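Local coordinates for phosphopantetheine adenylyltransferase (Archaeoglobus fulgidus, PDB 3DO8) that probably transfers the adenylyl group of ATP to 4'-phosphopantetheine, giving dephospho-CoA and pyrophosphate in coenzyme A biosynthesis, at the interface of chains A and B. Residues are numbered along the deposited sequence; one frame, centred on the assembly and turned at random. Chains: chain A/B, Phosphopantetheine adenylyltransferase.

Contact 1: the interface of chains A and B. Residues chain A 22, 117-119; chain B 22, 117-119.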
loop_
_atom_site.group_PDB
_atom_site.type_symbol
_atom_site.label_atom_id
_atom_site.label_comp_id
_atom_site.label_asym_id
_atom_site.label_seq_id
_atom_site.Cartn_x
_atom_site.Cartn_y
_atom_site.Cartn_z
ATOM N N VAL A 22 3.316 3.564 5.389
ATOM C CA VAL A 22 2.112 3.351 4.571
ATOM C C VAL A 22 0.884 3.298 5.506
ATOM O O VAL A 22 -0.118 3.941 5.256
ATOM C CB VAL A 22 2.229 2.073 3.669
ATOM C CG1 VAL A 22 0.876 1.686 3.081
ATOM C CG2 VAL A 22 3.308 2.262 2.601
ATOM N N ILE A 117 -6.581 -5.434 1.279
ATOM C CA ILE A 117 -5.192 -5.758 1.542
ATOM C C ILE A 117 -4.298 -4.829 0.746
ATOM O O ILE A 117 -4.454 -4.665 -0.505
ATOM C CB ILE A 117 -4.863 -7.230 1.217
ATOM C CG1 ILE A 117 -5.753 -8.172 2.058
ATOM C CG2 ILE A 117 -3.384 -7.543 1.439
ATOM C CD1 ILE A 117 -5.692 -9.641 1.657
ATOM N N VAL A 118 -3.341 -4.260 1.477
ATOM C CA VAL A 118 -2.334 -3.353 0.923
ATOM C C VAL A 118 -0.968 -4.000 1.141
ATOM O O VAL A 118 -0.472 -4.054 2.259
ATOM C CB VAL A 118 -2.423 -1.936 1.568
ATOM C CG1 VAL A 118 -1.317 -1.017 0.981
ATOM C CG2 VAL A 118 -3.856 -1.392 1.422
ATOM N N LYS A 119 -0.399 -4.564 0.071
ATOM C CA LYS A 119 0.845 -5.290 0.164
ATOM C C LYS A 119 1.970 -4.358 -0.196
ATOM O O LYS A 119 2.024 -3.817 -1.299
ATOM C CB LYS A 119 0.859 -6.456 -0.814
ATOM C CG LYS A 119 2.082 -7.329 -0.708
ATOM C CD LYS A 119 2.092 -8.299 -1.865
ATOM C CE LYS A 119 3.283 -9.226 -1.820
ATOM N NZ LYS A 119 3.983 -9.263 -3.159
ATOM N N VAL B 22 -5.721 4.903 -1.856
ATOM C CA VAL B 22 -4.393 4.622 -1.329
ATOM C C VAL B 22 -3.349 5.612 -1.934
ATOM O O VAL B 22 -2.533 6.196 -1.197
ATOM C CB VAL B 22 -4.005 3.141 -1.582
ATOM C CG1 VAL B 22 -2.524 2.937 -1.281
ATOM C CG2 VAL B 22 -4.935 2.240 -0.793
ATOM N N ILE B 117 6.910 -0.729 -4.187
ATOM C CA ILE B 117 5.613 -1.054 -4.796
ATOM C C ILE B 117 4.563 -1.315 -3.717
ATOM O O ILE B 117 4.823 -2.022 -2.734
ATOM C CB ILE B 117 5.715 -2.265 -5.717
ATOM C CG1 ILE B 117 6.691 -1.984 -6.861
ATOM C CG2 ILE B 117 4.316 -2.720 -6.216
ATOM C CD1 ILE B 117 7.045 -3.239 -7.636
ATOM N N VAL B 118 3.399 -0.708 -3.910
ATOM C CA VAL B 118 2.264 -0.833 -2.975
ATOM C C VAL B 118 1.122 -1.375 -3.806
ATOM O O VAL B 118 0.585 -0.687 -4.683
ATOM C CB VAL B 118 1.891 0.519 -2.345
ATOM C CG1 VAL B 118 0.662 0.409 -1.458
ATOM C CG2 VAL B 118 3.104 1.107 -1.553
ATOM N N LYS B 119 0.776 -2.630 -3.561
ATOM C CA LYS B 119 -0.238 -3.330 -4.339
ATOM C C LYS B 119 -1.535 -3.330 -3.553
ATOM O O LYS B 119 -1.601 -3.827 -2.403
ATOM C CB LYS B 119 0.194 -4.770 -4.624
ATOM C CG LYS B 119 -0.781 -5.606 -5.475
ATOM C CD LYS B 119 -0.360 -7.092 -5.421
ATOM C CE LYS B 119 -1.263 -7.973 -6.211
ATOM N NZ LYS B 119 -1.376 -9.277 -5.488
#

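Contact 2: the interface of chains A and B. Residues chain A 21-22, 25, 141; chain B 25-26, 89.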
loop_
_atom_site.group_PDB
_atom_site.type_symbol
_atom_site.label_atom_id
_atom_site.label_comp_id
_atom_site.label_asym_id
_atom_site.label_seq_id
_atom_site.Cartn_x
_atom_site.Cartn_y
_atom_site.Cartn_z
ATOM N N ASP A 21 5.022 3.533 7.611
ATOM C CA ASP A 21 4.756 4.795 6.895
ATOM C C ASP A 21 3.452 4.661 6.111
ATOM O O ASP A 21 2.618 5.545 6.107
ATOM C CB ASP A 21 5.884 5.125 5.918
ATOM C CG ASP A 21 5.777 6.535 5.362
ATOM O OD1 ASP A 21 5.797 7.487 6.181
ATOM O OD2 ASP A 21 5.682 6.684 4.099
ATOM N N VAL A 22 3.316 3.564 5.389
ATOM C CA VAL A 22 2.112 3.351 4.571
ATOM C C VAL A 22 0.884 3.298 5.506
ATOM O O VAL A 22 -0.118 3.941 5.256
ATOM C CB VAL A 22 2.229 2.073 3.669
ATOM C CG1 VAL A 22 0.876 1.686 3.081
ATOM C CG2 VAL A 22 3.308 2.262 2.601
ATOM N N LYS A 25 0.052 6.834 6.843
ATOM C CA LYS A 25 -0.483 7.657 5.785
ATOM C C LYS A 25 -1.927 7.258 5.481
ATOM O O LYS A 25 -2.779 8.129 5.241
ATOM C CB LYS A 25 0.441 7.642 4.557
ATOM C CG LYS A 25 1.705 8.482 4.806
ATOM C CD LYS A 25 2.773 8.367 3.755
ATOM C CE LYS A 25 3.888 9.383 4.049
ATOM N NZ LYS A 25 5.120 9.124 3.273
ATOM N N ILE A 141 1.141 13.452 5.410
ATOM C CA ILE A 141 1.259 14.394 4.291
ATOM C C ILE A 141 0.397 15.671 4.476
ATOM O O ILE A 141 0.783 16.747 4.013
ATOM C CB ILE A 141 0.922 13.703 2.917
ATOM C CG1 ILE A 141 -0.569 13.392 2.804
ATOM C CG2 ILE A 141 1.745 12.414 2.711
ATOM C CD1 ILE A 141 -0.935 12.775 1.499
ATOM N N LYS B 25 -3.840 9.082 -0.352
ATOM C CA LYS B 25 -3.358 9.051 1.041
ATOM C C LYS B 25 -1.836 9.059 1.121
ATOM O O LYS B 25 -1.250 9.688 2.013
ATOM C CB LYS B 25 -3.986 7.918 1.816
ATOM C CG LYS B 25 -5.455 8.220 2.071
ATOM C CD LYS B 25 -6.275 7.065 2.532
ATOM C CE LYS B 25 -7.596 7.571 3.102
ATOM N NZ LYS B 25 -8.429 6.410 3.488
ATOM N N LEU B 26 -1.188 8.379 0.191
ATOM C CA LEU B 26 0.271 8.338 0.172
ATOM C C LEU B 26 0.892 9.573 -0.452
ATOM O O LEU B 26 1.995 9.968 -0.038
ATOM C CB LEU B 26 0.774 7.077 -0.558
ATOM C CG LEU B 26 0.489 5.738 0.100
ATOM C CD1 LEU B 26 1.046 4.569 -0.748
ATOM C CD2 LEU B 26 0.934 5.686 1.547
ATOM N N TYR B 89 6.703 5.867 -3.892
ATOM C CA TYR B 89 5.832 4.711 -3.977
ATOM C C TYR B 89 5.261 4.551 -5.381
ATOM O O TYR B 89 4.973 5.539 -6.053
ATOM C CB TYR B 89 4.659 4.861 -3.011
ATOM C CG TYR B 89 5.042 4.807 -1.540
ATOM C CD1 TYR B 89 5.536 3.640 -0.978
ATOM C CD2 TYR B 89 4.878 5.919 -0.696
ATOM C CE1 TYR B 89 5.849 3.557 0.354
ATOM C CE2 TYR B 89 5.226 5.851 0.636
ATOM C CZ TYR B 89 5.698 4.657 1.170
ATOM O OH TYR B 89 6.064 4.584 2.520
HETATM O O HOH W 1 -2.329 10.575 4.223
HETATM O O HOH W 2 4.500 9.134 0.518
#

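Contact 3: the interface of chains A and B. Residues chain A 134-136, 138; chain B 87-89, 116.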
loop_
_atom_site.group_PDB
_atom_site.type_symbol
_atom_site.label_atom_id
_atom_site.label_comp_id
_atom_site.label_asym_id
_atom_site.label_seq_id
_atom_site.Cartn_x
_atom_site.Cartn_y
_atom_site.Cartn_z
ATOM N N THR A 134 14.407 3.896 -3.332
ATOM C CA THR A 134 14.277 5.345 -3.395
ATOM C C THR A 134 13.908 5.845 -1.996
ATOM O O THR A 134 13.246 5.133 -1.218
ATOM C CB THR A 134 13.163 5.789 -4.375
ATOM O OG1 THR A 134 11.974 5.056 -4.078
ATOM C CG2 THR A 134 13.543 5.546 -5.827
ATOM N N ARG A 135 14.324 7.074 -1.697
ATOM C CA ARG A 135 14.056 7.671 -0.404
ATOM C C ARG A 135 12.557 7.908 -0.284
ATOM O O ARG A 135 11.886 8.242 -1.278
ATOM C CB ARG A 135 14.813 8.988 -0.238
ATOM C CG ARG A 135 14.620 9.621 1.141
ATOM C CD ARG A 135 15.688 10.686 1.450
ATOM N NE ARG A 135 15.806 10.939 2.895
ATOM C CZ ARG A 135 16.615 10.290 3.742
ATOM N NH1 ARG A 135 17.433 9.322 3.324
ATOM N NH2 ARG A 135 16.610 10.623 5.033
ATOM N N ILE A 136 12.033 7.674 0.920
ATOM C CA ILE A 136 10.662 8.024 1.251
ATOM C C ILE A 136 10.691 9.035 2.395
ATOM O O ILE A 136 11.301 8.785 3.444
ATOM C CB ILE A 136 9.835 6.818 1.711
ATOM C CG1 ILE A 136 9.682 5.784 0.586
ATOM C CG2 ILE A 136 8.469 7.286 2.181
ATOM C CD1 ILE A 136 9.476 4.363 1.092
ATOM N N ARG A 138 9.293 10.273 5.423
ATOM C CA ARG A 138 8.392 9.821 6.495
ATOM C C ARG A 138 7.619 10.973 7.089
ATOM O O ARG A 138 8.152 12.064 7.275
ATOM C CB ARG A 138 9.159 9.163 7.647
ATOM C CG ARG A 138 10.047 8.020 7.254
ATOM C CD ARG A 138 9.393 7.140 6.234
ATOM N NE ARG A 138 10.092 5.863 6.118
ATOM C CZ ARG A 138 9.777 4.901 5.254
ATOM N NH1 ARG A 138 8.775 5.048 4.384
ATOM N NH2 ARG A 138 10.481 3.790 5.254
ATOM N N PHE B 87 10.424 8.083 -7.705
ATOM C CA PHE B 87 9.198 8.060 -6.917
ATOM C C PHE B 87 9.394 7.350 -5.580
ATOM O O PHE B 87 10.192 6.399 -5.511
ATOM C CB PHE B 87 8.131 7.282 -7.681
ATOM C CG PHE B 87 7.631 7.982 -8.905
ATOM C CD1 PHE B 87 6.761 9.047 -8.790
ATOM C CD2 PHE B 87 8.015 7.561 -10.166
ATOM C CE1 PHE B 87 6.296 9.699 -9.907
ATOM C CE2 PHE B 87 7.536 8.210 -11.298
ATOM C CZ PHE B 87 6.678 9.273 -11.167
ATOM N N GLU B 88 8.645 7.785 -4.547
ATOM C CA GLU B 88 8.676 7.120 -3.244
ATOM C C GLU B 88 7.875 5.824 -3.262
ATOM O O GLU B 88 8.298 4.833 -2.707
ATOM C CB GLU B 88 8.079 7.997 -2.133
ATOM C CG GLU B 88 8.697 9.396 -1.999
ATOM C CD GLU B 88 8.153 10.206 -0.822
ATOM O OE1 GLU B 88 7.006 9.975 -0.357
ATOM O OE2 GLU B 88 8.908 11.094 -0.350
ATOM N N TYR B 89 6.703 5.867 -3.892
ATOM C CA TYR B 89 5.832 4.711 -3.977
ATOM C C TYR B 89 5.261 4.551 -5.381
ATOM O O TYR B 89 4.973 5.539 -6.053
ATOM C CB TYR B 89 4.659 4.861 -3.011
ATOM C CG TYR B 89 5.042 4.807 -1.540
ATOM C CD1 TYR B 89 5.536 3.640 -0.978
ATOM C CD2 TYR B 89 4.878 5.919 -0.696
ATOM C CE1 TYR B 89 5.849 3.557 0.354
ATOM C CE2 TYR B 89 5.226 5.851 0.636
ATOM C CZ TYR B 89 5.698 4.657 1.170
ATOM O OH TYR B 89 6.064 4.584 2.520
ATOM N N THR B 116 9.438 1.565 -3.946
ATOM C CA THR B 116 8.604 0.650 -3.160
ATOM C C THR B 116 7.250 0.496 -3.836
ATOM O O THR B 116 6.538 1.479 -4.046
ATOM C CB THR B 116 8.405 1.186 -1.736
ATOM O OG1 THR B 116 9.682 1.364 -1.087
ATOM C CG2 THR B 116 7.535 0.249 -0.892
HETATM O O HOH W 3 10.609 3.670 -2.167
#

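Contact 4: the interface of chains A and B. Residues chain A 88-89, 116; chain B 18, 21-22, 120-121, 123.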
loop_
_atom_site.group_PDB
_atom_site.type_symbol
_atom_site.label_atom_id
_atom_site.label_comp_id
_atom_site.label_asym_id
_atom_site.label_seq_id
_atom_site.Cartn_x
_atom_site.Cartn_y
_atom_site.Cartn_z
ATOM N N GLU A 88 -10.580 -1.160 7.610
ATOM C CA GLU A 88 -10.685 -0.791 6.204
ATOM C C GLU A 88 -9.517 -1.347 5.359
ATOM O O GLU A 88 -9.730 -1.842 4.254
ATOM C CB GLU A 88 -10.756 0.725 6.057
ATOM C CG GLU A 88 -11.009 1.183 4.651
ATOM C CD GLU A 88 -11.410 2.671 4.569
ATOM O OE1 GLU A 88 -11.683 3.295 5.631
ATOM O OE2 GLU A 88 -11.448 3.219 3.448
ATOM N N TYR A 89 -8.298 -1.240 5.887
ATOM C CA TYR A 89 -7.080 -1.663 5.200
ATOM C C TYR A 89 -6.278 -2.560 6.156
ATOM O O TYR A 89 -6.247 -2.314 7.367
ATOM C CB TYR A 89 -6.205 -0.441 4.849
ATOM C CG TYR A 89 -6.786 0.441 3.762
ATOM C CD1 TYR A 89 -6.937 -0.034 2.472
ATOM C CD2 TYR A 89 -7.184 1.750 4.032
ATOM C CE1 TYR A 89 -7.439 0.756 1.473
ATOM C CE2 TYR A 89 -7.723 2.550 3.032
ATOM C CZ TYR A 89 -7.838 2.038 1.746
ATOM O OH TYR A 89 -8.348 2.782 0.681
ATOM N N THR A 116 -9.566 -4.500 2.717
ATOM C CA THR A 116 -8.687 -4.239 1.561
ATOM C C THR A 116 -7.224 -4.485 1.953
ATOM O O THR A 116 -6.706 -3.804 2.827
ATOM C CB THR A 116 -8.873 -2.822 1.004
ATOM O OG1 THR A 116 -10.220 -2.698 0.536
ATOM C CG2 THR A 116 -7.933 -2.586 -0.176
ATOM N N LYS B 18 -10.383 2.123 -4.779
ATOM C CA LYS B 18 -9.479 1.798 -3.670
ATOM C C LYS B 18 -8.027 2.186 -4.013
ATOM O O LYS B 18 -7.331 2.789 -3.187
ATOM C CB LYS B 18 -9.544 0.333 -3.301
ATOM C CG LYS B 18 -10.862 -0.143 -2.667
ATOM C CD LYS B 18 -11.451 0.747 -1.550
ATOM C CE LYS B 18 -10.558 1.088 -0.370
ATOM N NZ LYS B 18 -11.242 1.981 0.700
ATOM N N ASP B 21 -7.705 5.890 -3.707
ATOM C CA ASP B 21 -7.693 6.288 -2.286
ATOM C C ASP B 21 -6.307 6.082 -1.660
ATOM O O ASP B 21 -5.791 6.972 -0.993
ATOM C CB ASP B 21 -8.707 5.514 -1.470
ATOM C CG ASP B 21 -8.918 6.105 -0.088
ATOM O OD1 ASP B 21 -9.304 7.300 -0.023
ATOM O OD2 ASP B 21 -8.696 5.375 0.922
ATOM N N VAL B 22 -5.721 4.903 -1.856
ATOM C CA VAL B 22 -4.393 4.622 -1.329
ATOM C C VAL B 22 -3.349 5.612 -1.934
ATOM O O VAL B 22 -2.533 6.196 -1.197
ATOM C CB VAL B 22 -4.005 3.141 -1.582
ATOM C CG1 VAL B 22 -2.524 2.937 -1.281
ATOM C CG2 VAL B 22 -4.935 2.240 -0.793
ATOM N N VAL B 120 -2.554 -2.734 -4.170
ATOM C CA VAL B 120 -3.873 -2.631 -3.536
ATOM C C VAL B 120 -4.728 -3.736 -4.152
ATOM O O VAL B 120 -5.111 -3.636 -5.318
ATOM C CB VAL B 120 -4.494 -1.215 -3.736
ATOM C CG1 VAL B 120 -5.846 -1.115 -3.040
ATOM C CG2 VAL B 120 -3.526 -0.146 -3.256
ATOM N N ASP B 121 -5.000 -4.775 -3.367
ATOM C CA ASP B 121 -5.714 -5.968 -3.865
ATOM C C ASP B 121 -7.178 -5.672 -4.031
ATOM O O ASP B 121 -7.827 -5.199 -3.121
ATOM C CB ASP B 121 -5.584 -7.137 -2.879
ATOM C CG ASP B 121 -4.501 -8.116 -3.242
ATOM O OD1 ASP B 121 -3.694 -7.841 -4.159
ATOM O OD2 ASP B 121 -4.472 -9.206 -2.623
ATOM N N MET B 123 -10.015 -7.618 -5.384
ATOM C CA MET B 123 -11.161 -8.480 -5.101
ATOM C C MET B 123 -12.250 -8.373 -6.205
ATOM O O MET B 123 -13.441 -8.422 -5.906
ATOM C CB MET B 123 -11.724 -8.118 -3.691
ATOM C CG MET B 123 -10.676 -8.251 -2.518
ATOM S SD MET B 123 -11.143 -7.871 -0.769
ATOM C CE MET B 123 -11.472 -6.113 -0.904
#

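Contact 1: the interface of chains A and B
A:Lys119 and B:Lys119 face each other across the two-fold axis and join strand 116-121 of chain A and strand 116-120 of chain B in an antiparallel beta bridge. The two residues bond backbone to backbone in both directions: A:Lys119 N gives to B:Lys119 O, and B:Lys119 N returns the bond to A:Lys119 O, each at 2.8 Å. Together the two bonds close a small ring that fixes the register of the strands.

The tight side lies toward the helices 14-27. There the side chains of A:Val118 and B:Val118 meet at a slant and touch through their CG1 methyls at 3.4 Å, a tight methyl contact. In A:Val118, CG1 stands trans to the backbone N (chi1 178°), which directs this methyl to the axis. A:Val22 and B:Val22 stand a little farther back; A:Val22 CG2 is 4.3 Å from B:Val118 CG2, a looser second layer beneath the valine pair.

On the other side of the bridge the packing is loose. The two Lys119 side chains leave the strands in the same general direction, almost fully extended until a bend at the last torsion. Their like-charged ammonium groups probably disfavour any closer approach; A:Lys119 NZ is 5.8 Å from B:Lys119 NZ.

Contact 2: the interface of chains A and B
B:Tyr89 puts its phenol against A:Asp21 and A:Val22 on helix 14-27, the helix that begins at the HxGH active-site motif of the cytidylyltransferase-like nucleotidyltransferases. The hydroxyl OH of B:Tyr89 donates to carboxylate oxygen OD2 of A:Asp21 at 2.7 Å. It uses the anti lone pair of that oxygen, and ring and carboxylate are nearly coplanar, 17° apart, with OD2 at the ring edge. Beside this bond, A:Val22 CG2 packs on B:Tyr89 CE1 at 3.6 Å. Farther along the helix the side chains of A:Lys25 and B:Leu26 run roughly perpendicular, A:Lys25 CB meeting methyl CD2 of B:Leu26 at 3.6 Å.

The carboxylate is held from behind by its own helix. A:Asp21 CG lies trans to the backbone N (chi1 -169°), which sends the carboxylate out toward B:Tyr89 and A:Lys25. A:Lys25 lies one turn on, and its extended chain brings NZ to the syn side of A:Asp21 OD2 in a 2.6 Å salt bridge; OD2 thus accepts from two donors on opposite lone pairs. An alanine in place of A:Asp21 would probably leave the B:Tyr89 hydroxyl without its acceptor and the A:Lys25 ammonium without its counter-charge, held less firmly.

Outside this layer, waters tie the last turns of the helices together. Water 2 sits 2.8 Å from A:Lys25 NZ and also bonds to the carbonyl O of B:Leu26. Water 1 links the backbone carbonyls of A:Lys25 and B:Lys25, at 2.6 Å from B:Lys25 O.

Contact 3: the interface of chains A and B
A:Thr134 and B:Phe87 make a direct hydrogen bond: hydroxyl OG1 of A:Thr134 gives to the backbone O of B:Phe87 at 2.7 Å. The hydroxyl approaches 17° off the plane of that carbonyl. A chi1 of 50° places OG1 between the backbone N and carbonyl carbon of its own residue, facing chain B.

Water 3 extends the polar contact. It lies 2.7 Å from A:Thr134 OG1 and reaches across to the backbone O of B:Glu88 and to both N and OG1 of B:Thr116, so one water serves a loop and a strand end of chain B.

The apolar share belongs to A:Ile136. Its CG1 lies above one face of the B:Tyr89 ring, toward the rim, while CD1 reaches CE1 of that ring at 3.8 Å. The same CG1 also packs on B:Glu88 CB at 3.9 Å, and the outstretched glutamate chain passes alongside the A:Ile136 backbone.

A looser polar approach closes the patch: A:Arg138 NH1 stands 3.3 Å from B:Tyr89 OH, with the hydroxyl in the guanidinium plane at its edge.

A:Thr134 and A:Arg135 belong to the ISSTxxR-type signature of these nucleotidyltransferases; the site holds this segment against the partner and may help to order it, though the structure alone does not show an effect on catalysis.

Contact 4: the interface of chains A and B
A:Glu88 and B:Lys18 form the ionic contact, with carboxylate oxygen OE2 of A:Glu88 3.0 Å from NZ of B:Lys18. The glutamate extends with CG trans to the backbone N (chi1 -174°), while the lysine doubles over at chi2 and chi3 to bring its ammonium up to it. NZ also comes near the A:Tyr89 hydroxyl, but at a poor angle, so a bond there is doubtful.

The hydrogen bond runs from A:Tyr89 OH to B:Asp21 OD2 at 2.6 Å, onto the anti lone pair, with ring and carboxylate planes 14° apart.

Packing encloses the same ring. A:Glu88 CG lies 3.8 Å above one face, where B:Lys18 CE also approaches A:Tyr89 CZ at 3.6 Å; B:Val22 CG2 is on the opposite side of the ring plane, 3.7 Å from A:Tyr89 CE1. A leucine in place of A:Tyr89 would probably leave B:Asp21 without its phenol donor and open a gap between B:Val22 and B:Lys18. Beyond the ring, A:Thr116 CG2 rests on B:Val120 CG1 at 3.8 Å.

The site ties the start of strand 89-92 of one subunit to helix 14-27 of the other and probably steadies the dimer seen in the crystal.

Contact 1 lies on the two-fold axis, and its C-alpha centre is about 7 Å from that of contact 4 and 10 Å from that of contact 2, sharing a Val22 with each. Contacts 2 and 3, about 10 Å apart, share B:Tyr89, whose ring has A:Val22 and A:Ile136 on opposite sides. Contacts 3 and 4 are the most distant, about 19 Å. Contacts 2 and 4 repeat the Tyr89-Asp21 pairing with chains exchanged in a dimer that is perhaps biological. The Glu88 side chain departs from the two-fold symmetry, pairing with Lys18 in contact 4 but lying along Ile136 in contact 3, possibly because the 134-138 segment packs there.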